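PDB 2VI7: acetyltransferase PA1377 from Pseudomonas aeruginosa, which probably transfers an acetyl group from acetyl-coenzyme A to an amine, in the manner of GNAT N-acetyltransferases. Local coordinates for residues L59-L64 with G108-I113; E124-T129 with R150-R155; L137-G142 with Y163-L168. All coordinates share one frame; numbering follows the deposited sequence.

Interaction 1: L59-L64 with G108-I113; sequences LILVAL and GELLDI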
loop_
_atom_site.group_PDB
_atom_site.type_symbol
_atom_site.label_atom_id
_atom_site.label_comp_id
_atom_site.label_asym_id
_atom_site.label_seq_id
_atom_site.Cartn_x
_atom_site.Cartn_y
_atom_site.Cartn_z
ATOM N N LEU A 59 5.517 11.825 -8.796
ATOM C CA LEU A 59 6.016 12.178 -10.110
ATOM C C LEU A 59 5.423 11.213 -11.117
ATOM O O LEU A 59 5.594 10.000 -11.000
ATOM C CB LEU A 59 7.539 12.083 -10.171
ATOM C CG LEU A 59 8.100 12.126 -11.601
ATOM C CD1 LEU A 59 7.698 13.425 -12.297
ATOM C CD2 LEU A 59 9.617 11.975 -11.548
ATOM N N ILE A 60 4.710 11.752 -12.097
ATOM C CA ILE A 60 4.120 10.922 -13.130
ATOM C C ILE A 60 4.686 11.364 -14.468
ATOM O O ILE A 60 4.672 12.549 -14.809
ATOM C CB ILE A 60 2.577 11.031 -13.135
ATOM C CG1 ILE A 60 2.028 10.594 -11.776
ATOM C CG2 ILE A 60 1.988 10.134 -14.223
ATOM C CD1 ILE A 60 0.596 10.947 -11.583
ATOM N N LEU A 61 5.212 10.398 -15.214
ATOM C CA LEU A 61 5.787 10.666 -16.520
ATOM C C LEU A 61 5.007 9.965 -17.617
ATOM O O LEU A 61 4.370 8.934 -17.398
ATOM C CB LEU A 61 7.240 10.188 -16.581
ATOM C CG LEU A 61 8.301 10.886 -15.732
ATOM C CD1 LEU A 61 9.623 10.164 -15.935
ATOM C CD2 LEU A 61 8.414 12.356 -16.121
ATOM N N VAL A 62 5.061 10.549 -18.804
ATOM C CA VAL A 62 4.414 9.984 -19.967
ATOM C C VAL A 62 5.489 9.941 -21.023
ATOM O O VAL A 62 6.277 10.876 -21.135
ATOM C CB VAL A 62 3.251 10.856 -20.469
ATOM C CG1 VAL A 62 2.034 10.629 -19.603
ATOM C CG2 VAL A 62 3.655 12.325 -20.452
ATOM N N ALA A 63 5.545 8.841 -21.764
ATOM C CA ALA A 63 6.516 8.686 -22.829
ATOM C C ALA A 63 5.766 9.068 -24.085
ATOM O O ALA A 63 4.675 8.562 -24.329
ATOM C CB ALA A 63 6.977 7.251 -22.908
ATOM N N LEU A 64 6.350 9.960 -24.877
ATOM C CA LEU A 64 5.719 10.440 -26.104
ATOM C C LEU A 64 6.520 10.171 -27.375
ATOM O O LEU A 64 7.751 10.207 -27.387
ATOM C CB LEU A 64 5.489 11.951 -26.008
ATOM C CG LEU A 64 4.708 12.492 -24.820
ATOM C CD1 LEU A 64 4.899 13.983 -24.726
ATOM C CD2 LEU A 64 3.250 12.160 -24.980
ATOM N N GLY A 108 14.287 4.041 -16.019
ATOM C CA GLY A 108 15.600 4.589 -15.771
ATOM C C GLY A 108 15.504 6.025 -15.297
ATOM O O GLY A 108 16.241 6.451 -14.412
ATOM N N GLU A 109 14.567 6.770 -15.872
ATOM C CA GLU A 109 14.381 8.170 -15.525
ATOM C C GLU A 109 13.726 8.374 -14.161
ATOM O O GLU A 109 14.055 9.328 -13.463
ATOM C CB GLU A 109 13.559 8.870 -16.607
ATOM C CG GLU A 109 13.574 10.388 -16.517
ATOM C CD GLU A 109 14.766 11.001 -17.237
ATOM O OE1 GLU A 109 15.667 10.237 -17.654
ATOM O OE2 GLU A 109 14.789 12.243 -17.378
ATOM N N LEU A 110 12.792 7.505 -13.781
ATOM C CA LEU A 110 12.150 7.623 -12.472
ATOM C C LEU A 110 13.178 7.313 -11.389
ATOM O O LEU A 110 13.151 7.904 -10.307
ATOM C CB LEU A 110 10.985 6.640 -12.332
ATOM C CG LEU A 110 9.688 6.830 -13.118
ATOM C CD1 LEU A 110 8.719 5.743 -12.725
ATOM C CD2 LEU A 110 9.082 8.181 -12.815
ATOM N N LEU A 111 14.079 6.379 -11.688
ATOM C CA LEU A 111 15.118 5.969 -10.754
ATOM C C LEU A 111 16.191 7.042 -10.608
ATOM O O LEU A 111 16.850 7.121 -9.573
ATOM C CB LEU A 111 15.741 4.651 -11.212
ATOM C CG LEU A 111 14.771 3.473 -11.180
ATOM C CD1 LEU A 111 15.463 2.200 -11.628
ATOM C CD2 LEU A 111 14.221 3.330 -9.773
ATOM N N ASP A 112 16.370 7.853 -11.650
ATOM C CA ASP A 112 17.329 8.949 -11.615
ATOM C C ASP A 112 16.781 9.970 -10.615
ATOM O O ASP A 112 17.519 10.511 -9.788
ATOM C CB ASP A 112 17.457 9.610 -12.992
ATOM C CG ASP A 112 18.346 10.867 -12.961
ATOM O OD1 ASP A 112 17.945 11.917 -13.521
ATOM O OD2 ASP A 112 19.447 10.803 -12.374
ATOM N N ILE A 113 15.477 10.224 -10.698
ATOM C CA ILE A 113 14.813 11.159 -9.803
ATOM C C ILE A 113 14.849 10.634 -8.368
ATOM O O ILE A 113 15.102 11.385 -7.424
ATOM C CB ILE A 113 13.333 11.361 -10.200
ATOM C CG1 ILE A 113 13.235 11.991 -11.590
ATOM C CG2 ILE A 113 12.633 12.216 -9.154
ATOM C CD1 ILE A 113 13.848 13.374 -11.696
#

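Interaction 2: E124-T129 with R150-R155; sequences ELTVYT and RDYAVR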
loop_
_atom_site.group_PDB
_atom_site.type_symbol
_atom_site.label_atom_id
_atom_site.label_comp_id
_atom_site.label_asym_id
_atom_site.label_seq_id
_atom_site.Cartn_x
_atom_site.Cartn_y
_atom_site.Cartn_z
ATOM N N GLU A 124 9.824 0.519 -4.361
ATOM C CA GLU A 124 9.007 -0.688 -4.377
ATOM C C GLU A 124 8.074 -0.817 -5.576
ATOM O O GLU A 124 7.607 0.173 -6.133
ATOM C CB GLU A 124 8.182 -0.724 -3.093
ATOM C CG GLU A 124 8.950 -0.209 -1.885
ATOM C CD GLU A 124 8.051 0.179 -0.729
ATOM O OE1 GLU A 124 6.959 0.721 -0.991
ATOM O OE2 GLU A 124 8.443 -0.038 0.440
ATOM N N LEU A 125 7.803 -2.057 -5.964
ATOM C CA LEU A 125 6.911 -2.332 -7.084
ATOM C C LEU A 125 6.352 -3.739 -6.970
ATOM O O LEU A 125 6.820 -4.537 -6.166
ATOM C CB LEU A 125 7.658 -2.185 -8.419
ATOM C CG LEU A 125 8.714 -3.225 -8.836
ATOM C CD1 LEU A 125 8.061 -4.551 -9.178
ATOM C CD2 LEU A 125 9.461 -2.704 -10.051
ATOM N N THR A 126 5.330 -4.031 -7.764
ATOM C CA THR A 126 4.742 -5.366 -7.787
ATOM C C THR A 126 4.610 -5.640 -9.270
ATOM O O THR A 126 4.429 -4.721 -10.055
ATOM C CB THR A 126 3.333 -5.429 -7.118
ATOM O OG1 THR A 126 2.455 -4.495 -7.754
ATOM C CG2 THR A 126 3.420 -5.139 -5.627
ATOM N N VAL A 127 4.736 -6.898 -9.653
ATOM C CA VAL A 127 4.638 -7.281 -11.053
ATOM C C VAL A 127 4.044 -8.689 -11.108
ATOM O O VAL A 127 4.325 -9.534 -10.255
ATOM C CB VAL A 127 6.056 -7.220 -11.752
ATOM C CG1 VAL A 127 7.076 -7.976 -10.958
ATOM C CG2 VAL A 127 6.017 -7.845 -13.105
ATOM N N TYR A 128 3.194 -8.941 -12.093
ATOM C CA TYR A 128 2.580 -10.259 -12.227
ATOM C C TYR A 128 3.644 -11.326 -12.429
ATOM O O TYR A 128 4.530 -11.158 -13.254
ATOM C CB TYR A 128 1.601 -10.227 -13.387
ATOM C CG TYR A 128 0.409 -9.346 -13.075
ATOM C CD1 TYR A 128 0.016 -8.325 -13.937
ATOM C CD2 TYR A 128 -0.321 -9.523 -11.894
ATOM C CE1 TYR A 128 -1.077 -7.499 -13.630
ATOM C CE2 TYR A 128 -1.409 -8.700 -11.578
ATOM C CZ TYR A 128 -1.781 -7.692 -12.452
ATOM O OH TYR A 128 -2.853 -6.875 -12.153
ATOM N N THR A 129 3.551 -12.423 -11.678
ATOM C CA THR A 129 4.546 -13.500 -11.747
ATOM C C THR A 129 4.856 -14.094 -13.118
ATOM O O THR A 129 5.939 -14.654 -13.318
ATOM C CB THR A 129 4.188 -14.682 -10.819
ATOM O OG1 THR A 129 2.933 -15.241 -11.216
ATOM C CG2 THR A 129 4.118 -14.230 -9.386
ATOM N N ARG A 150 -0.104 -14.182 -3.389
ATOM C CA ARG A 150 -1.150 -14.992 -4.006
ATOM C C ARG A 150 -2.520 -14.348 -4.138
ATOM O O ARG A 150 -3.046 -13.799 -3.179
ATOM C CB ARG A 150 -1.292 -16.285 -3.215
ATOM C CG ARG A 150 0.023 -17.012 -2.987
ATOM C CD ARG A 150 0.455 -17.834 -4.206
ATOM N NE ARG A 150 1.888 -18.143 -4.202
ATOM N N ASP A 151 -3.106 -14.450 -5.328
ATOM C CA ASP A 151 -4.421 -13.878 -5.593
ATOM C C ASP A 151 -4.413 -12.408 -5.209
ATOM O O ASP A 151 -5.328 -11.902 -4.564
ATOM C CB ASP A 151 -5.487 -14.618 -4.792
ATOM C CG ASP A 151 -5.594 -16.082 -5.175
ATOM O OD1 ASP A 151 -4.957 -16.500 -6.174
ATOM O OD2 ASP A 151 -6.330 -16.815 -4.478
ATOM N N TYR A 152 -3.359 -11.727 -5.626
ATOM C CA TYR A 152 -3.181 -10.321 -5.344
ATOM C C TYR A 152 -4.188 -9.421 -6.066
ATOM O O TYR A 152 -4.720 -8.476 -5.483
ATOM C CB TYR A 152 -1.773 -9.923 -5.750
ATOM C CG TYR A 152 -1.403 -8.511 -5.388
ATOM C CD1 TYR A 152 -1.088 -8.170 -4.072
ATOM C CD2 TYR A 152 -1.335 -7.519 -6.363
ATOM C CE1 TYR A 152 -0.704 -6.871 -3.737
ATOM C CE2 TYR A 152 -0.954 -6.218 -6.041
ATOM C CZ TYR A 152 -0.638 -5.900 -4.730
ATOM O OH TYR A 152 -0.241 -4.617 -4.421
ATOM N N ALA A 153 -4.437 -9.710 -7.340
ATOM C CA ALA A 153 -5.351 -8.903 -8.134
ATOM C C ALA A 153 -6.107 -9.725 -9.157
ATOM O O ALA A 153 -5.822 -10.901 -9.364
ATOM C CB ALA A 153 -4.578 -7.784 -8.851
ATOM N N VAL A 154 -7.085 -9.083 -9.785
ATOM C CA VAL A 154 -7.898 -9.701 -10.820
ATOM C C VAL A 154 -7.285 -9.327 -12.169
ATOM O O VAL A 154 -6.853 -8.189 -12.381
ATOM C CB VAL A 154 -9.374 -9.177 -10.787
ATOM C CG1 VAL A 154 -10.189 -9.795 -11.922
ATOM C CG2 VAL A 154 -10.014 -9.499 -9.465
ATOM N N ARG A 155 -7.210 -10.307 -13.057
ATOM C CA ARG A 155 -6.714 -10.108 -14.414
ATOM C C ARG A 155 -7.345 -11.229 -15.253
ATOM O O ARG A 155 -7.286 -12.406 -14.885
ATOM C CB ARG A 155 -5.178 -10.179 -14.473
ATOM C CG ARG A 155 -4.599 -9.723 -15.824
ATOM C CD ARG A 155 -3.137 -10.138 -16.032
ATOM N NE ARG A 155 -2.954 -11.588 -15.944
ATOM C CZ ARG A 155 -1.777 -12.207 -16.007
ATOM N NH1 ARG A 155 -1.719 -13.528 -15.908
ATOM N NH2 ARG A 155 -0.658 -11.514 -16.172
#

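Interaction 3: L137-G142 with Y163-L168; sequences LYRKFG and YSMARL. With SO4 (sulfate ion), chain E.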
loop_
_atom_site.group_PDB
_atom_site.type_symbol
_atom_site.label_atom_id
_atom_site.label_comp_id
_atom_site.label_asym_id
_atom_site.label_seq_id
_atom_site.Cartn_x
_atom_site.Cartn_y
_atom_site.Cartn_z
ATOM N N LEU A 137 13.065 -6.446 -16.971
ATOM C CA LEU A 137 13.305 -5.006 -16.941
ATOM C C LEU A 137 13.617 -4.507 -15.522
ATOM O O LEU A 137 14.597 -3.793 -15.310
ATOM C CB LEU A 137 12.088 -4.254 -17.500
ATOM C CG LEU A 137 12.124 -2.725 -17.369
ATOM C CD1 LEU A 137 13.264 -2.176 -18.188
ATOM C CD2 LEU A 137 10.819 -2.123 -17.845
ATOM N N TYR A 138 12.787 -4.887 -14.557
ATOM C CA TYR A 138 12.982 -4.467 -13.181
ATOM C C TYR A 138 14.264 -5.053 -12.612
ATOM O O TYR A 138 14.954 -4.401 -11.838
ATOM C CB TYR A 138 11.768 -4.867 -12.342
ATOM C CG TYR A 138 10.461 -4.324 -12.907
ATOM C CD1 TYR A 138 10.390 -3.033 -13.432
ATOM C CD2 TYR A 138 9.297 -5.098 -12.916
ATOM C CE1 TYR A 138 9.197 -2.526 -13.954
ATOM C CE2 TYR A 138 8.089 -4.597 -13.435
ATOM C CZ TYR A 138 8.052 -3.310 -13.955
ATOM O OH TYR A 138 6.885 -2.806 -14.489
ATOM N N ARG A 139 14.587 -6.282 -12.995
ATOM C CA ARG A 139 15.819 -6.918 -12.526
ATOM C C ARG A 139 17.031 -6.205 -13.127
ATOM O O ARG A 139 18.066 -6.085 -12.481
ATOM C CB ARG A 139 15.845 -8.396 -12.917
ATOM C CG ARG A 139 15.001 -9.268 -12.026
ATOM C CD ARG A 139 14.950 -10.689 -12.535
ATOM N NE ARG A 139 14.282 -11.572 -11.581
ATOM C CZ ARG A 139 13.893 -12.810 -11.863
ATOM N NH1 ARG A 139 14.096 -13.315 -13.072
ATOM N NH2 ARG A 139 13.312 -13.552 -10.935
ATOM N N LYS A 140 16.898 -5.745 -14.367
ATOM C CA LYS A 140 17.968 -5.017 -15.036
ATOM C C LYS A 140 18.325 -3.769 -14.225
ATOM O O LYS A 140 19.492 -3.384 -14.152
ATOM C CB LYS A 140 17.514 -4.593 -16.435
ATOM C CG LYS A 140 18.349 -3.478 -17.045
ATOM C CD LYS A 140 17.758 -2.973 -18.346
ATOM C CE LYS A 140 18.356 -1.622 -18.737
ATOM N NZ LYS A 140 19.852 -1.623 -18.773
ATOM N N PHE A 141 17.316 -3.142 -13.618
ATOM C CA PHE A 141 17.517 -1.924 -12.828
ATOM C C PHE A 141 17.779 -2.111 -11.338
ATOM O O PHE A 141 17.636 -1.169 -10.565
ATOM C CB PHE A 141 16.335 -0.952 -13.011
ATOM C CG PHE A 141 16.354 -0.203 -14.329
ATOM C CD1 PHE A 141 15.743 -0.736 -15.468
ATOM C CD2 PHE A 141 17.039 1.008 -14.446
ATOM C CE1 PHE A 141 15.820 -0.076 -16.704
ATOM C CE2 PHE A 141 17.123 1.677 -15.682
ATOM C CZ PHE A 141 16.515 1.136 -16.810
ATOM N N GLY A 142 18.151 -3.324 -10.940
ATOM C CA GLY A 142 18.459 -3.594 -9.548
ATOM C C GLY A 142 17.348 -4.060 -8.627
ATOM O O GLY A 142 17.589 -4.227 -7.431
ATOM N N TYR A 163 4.872 -10.584 -7.877
ATOM C CA TYR A 163 6.124 -10.614 -7.150
ATOM C C TYR A 163 6.241 -9.213 -6.558
ATOM O O TYR A 163 5.997 -8.212 -7.239
ATOM C CB TYR A 163 7.307 -10.872 -8.086
ATOM C CG TYR A 163 7.458 -12.313 -8.493
ATOM C CD1 TYR A 163 7.668 -12.671 -9.818
ATOM C CD2 TYR A 163 7.394 -13.325 -7.545
ATOM C CE1 TYR A 163 7.811 -14.011 -10.187
ATOM C CE2 TYR A 163 7.535 -14.666 -7.903
ATOM C CZ TYR A 163 7.740 -15.001 -9.225
ATOM O OH TYR A 163 7.854 -16.333 -9.569
ATOM N N SER A 164 6.566 -9.146 -5.279
ATOM C CA SER A 164 6.755 -7.873 -4.609
ATOM C C SER A 164 8.258 -7.629 -4.716
ATOM O O SER A 164 9.039 -8.410 -4.191
ATOM C CB SER A 164 6.340 -7.989 -3.147
ATOM O OG SER A 164 6.410 -6.728 -2.518
ATOM N N MET A 165 8.663 -6.569 -5.411
ATOM C CA MET A 165 10.080 -6.277 -5.576
ATOM C C MET A 165 10.513 -4.947 -4.980
ATOM O O MET A 165 9.715 -4.042 -4.785
ATOM C CB MET A 165 10.452 -6.307 -7.051
ATOM C CG MET A 165 10.132 -7.625 -7.745
ATOM S SD MET A 165 10.570 -7.555 -9.475
ATOM C CE MET A 165 12.255 -8.146 -9.408
ATOM N N ALA A 166 11.798 -4.845 -4.680
ATOM C CA ALA A 166 12.346 -3.635 -4.108
ATOM C C ALA A 166 13.763 -3.448 -4.609
ATOM O O ALA A 166 14.477 -4.416 -4.847
ATOM C CB ALA A 166 12.337 -3.722 -2.586
ATOM N N ARG A 167 14.151 -2.190 -4.787
ATOM C CA ARG A 167 15.492 -1.838 -5.221
ATOM C C ARG A 167 16.070 -0.974 -4.111
ATOM O O ARG A 167 15.537 0.087 -3.811
ATOM C CB ARG A 167 15.423 -1.063 -6.527
ATOM C CG ARG A 167 16.724 -0.444 -6.989
ATOM C CD ARG A 167 16.446 0.269 -8.293
ATOM N NE ARG A 167 17.565 0.996 -8.893
ATOM C CZ ARG A 167 17.996 2.196 -8.518
ATOM N NH1 ARG A 167 17.430 2.847 -7.512
ATOM N NH2 ARG A 167 18.969 2.772 -9.200
ATOM N N LEU A 168 17.146 -1.447 -3.487
ATOM C CA LEU A 168 17.791 -0.718 -2.393
ATOM C C LEU A 168 19.048 0.038 -2.822
ATOM O O LEU A 168 19.819 -0.401 -3.676
ATOM C CB LEU A 168 18.133 -1.667 -1.234
ATOM C CG LEU A 168 16.964 -2.250 -0.440
ATOM C CD1 LEU A 168 17.481 -3.321 0.476
ATOM C CD2 LEU A 168 16.272 -1.165 0.358
HETATM S S SO4 E . 15.349 -11.986 -8.035
HETATM O O1 SO4 E . 14.188 -11.351 -8.681
HETATM O O2 SO4 E . 15.564 -11.406 -6.694
HETATM O O3 SO4 E . 15.118 -13.448 -7.901
HETATM O O4 SO4 E . 16.517 -11.708 -8.878
HETATM O O HOH W 1 20.140 1.054 -11.539
HETATM O O HOH W 2 18.601 -3.701 -4.727
#

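Interaction 1: L59-L64 with G108-I113
L59 and L61 of strand 59-64 meet one side of helix 108-113. In this GNAT fold, helix 102-117 packs on one face of the central mixed sheet. The strand sits in that sheet between its antiparallel neighbours 8-12 and 68-77. Helix and strand run nearly antiparallel, at 153°, and their axes come within 10.1 Å. L59 and L61 point toward the helix, while I60 between them points away from it.

E109 is the first helix residue to touch. Its contact is made by the aliphatic part of the side chain: CG lies 4.0 Å from CD1 of L61, and the two side chains are roughly perpendicular. L110 comes next and reaches both leucines with one methyl. Its CD2 is 3.7 Å from CD1 of L61 and 4.0 Å from CD2 of L59. L110 and L61 overlap side by side, their tips heading opposite ways. L110 also touches A73 and L75 of strand 68-77, which extends the apolar layer along the sheet.

I113 follows one helical turn after E109, and its N is hydrogen-bonded to E109 O. L59 faces it with CG anti to the backbone N (chi1 167°), which carries CG out on the helix side. From there CD2 is the branch that touches. It meets both branches of I113, with CG1 at 3.6 Å and CG2 at 3.9 Å.

Interaction 2: E124-T129 with R150-R155
Y128, near the end of one backbone segment, faces A153 and R155 on the other. The nearest backbone approach is between the CA atoms of Y128 and Y152, 9.0 Å apart. Segment 124-129 is a strand up to Y128. Segment 150-155 turns corners at R150, D151 and A153 before it joins strand 154-155. The segments are not paired with each other. Both belong to strands that pair antiparallel with strand 158-168. Y152 and A153 both face V160 on that strand, forming a classic beta bulge.

T126 meets the tip of Y152. Its CG2 is 3.9 Å from Y152 OH. T126 OG1 sits between its own backbone N and carbonyl carbon (chi1 57°) and comes to 4.2 Å from Y152 CE2.

This is the C-terminal part of the GNAT sheet, and here it also meets the second subunit. D151 OD2 forms a salt bridge with R121 NH2 of that subunit.

Y128 carries the largest share of the contact. A153 CB lies at its ring edge, 3.8 Å from the OH, and that hydroxyl is hydrogen-bonded to V34 O. CD of R155 lies over one face of the Y128 ring, 4.1 Å above the plane and toward the rim. R155 NH2 then reaches Y128 CB at 3.8 Å. The guanidinium plane is tilted 55° from the ring, and R155 CZ is 5.0 Å from the Y128 ring centroid, so any cation-pi attraction is weak. The charge of R155 is met by D130 through a salt bridge from NH1, while NH2 is hydrogen-bonded to Q33 OE1.

Interaction 3: L137-G142 with Y163-L168
F141 O takes a short but bent hydrogen bond from R167 NE, 2.7 Å long with an angle of 129° at the hydrogen, so it counts as weak. The oxygen lies at the edge of the guanidinium, near its plane. Water 1 gives F141 O a second, weak bond and accepts one from R167 NH2. R167 CG is anti to the backbone N (chi1 171°), and the chain stays extended to NE. CB and CG of R167 each lie 3.9 Å from G142 O.

F141 is the first residue past helix 132-140. A Schellman motif closes that helix, with G142 at positive phi (91°). Its two hydrogen bonds run from F143 N to Y138 O and from G142 N to R139 O. Water 2 joins G142 O to L168 N, a second link to the strand.

M165 makes the apolar part of this helix-to-sheet contact of the GNAT fold. Its SD is 4.1 Å from Y138 CB. Its CE is 4.0 Å from R139 CG, and these two side chains meet crosswise.

R139 then reaches a sulfate, probably from the crystallisation liquor. R139 NE gives SO4 O1 a hydrogen bond of 2.9 Å, and NH2 adds a weak one. T145 OG1 also binds this ion.

The carbonyl oxygens at the helix end probably favour the cationic R167, though this bond is weak and bent; its stronger partner is D115, in a salt bridge from NH2.

Interactions 1 and 3 meet where helix 102-117 turns its other residues to F141: G108 CA is 3.3 Å from F141 CE2, and L111 CD1 is 3.4 Å from F141 CD2. L111 also touches R167. Interactions 2 and 3 share neighbouring strands. L125 O is 2.8 Å from M165 N, a probable hydrogen bond, and L125 CD2 packs on Y138 CG. Interactions 1 and 2 do not touch, and their centres are about 22 Å apart on opposite sides of the chain's centre. The side chain of Y138 is about 6 Å from a bound azide, probably from the crystallisation liquor, which may still mark a pocket. Interactions 2 and 3 both touch the second subunit.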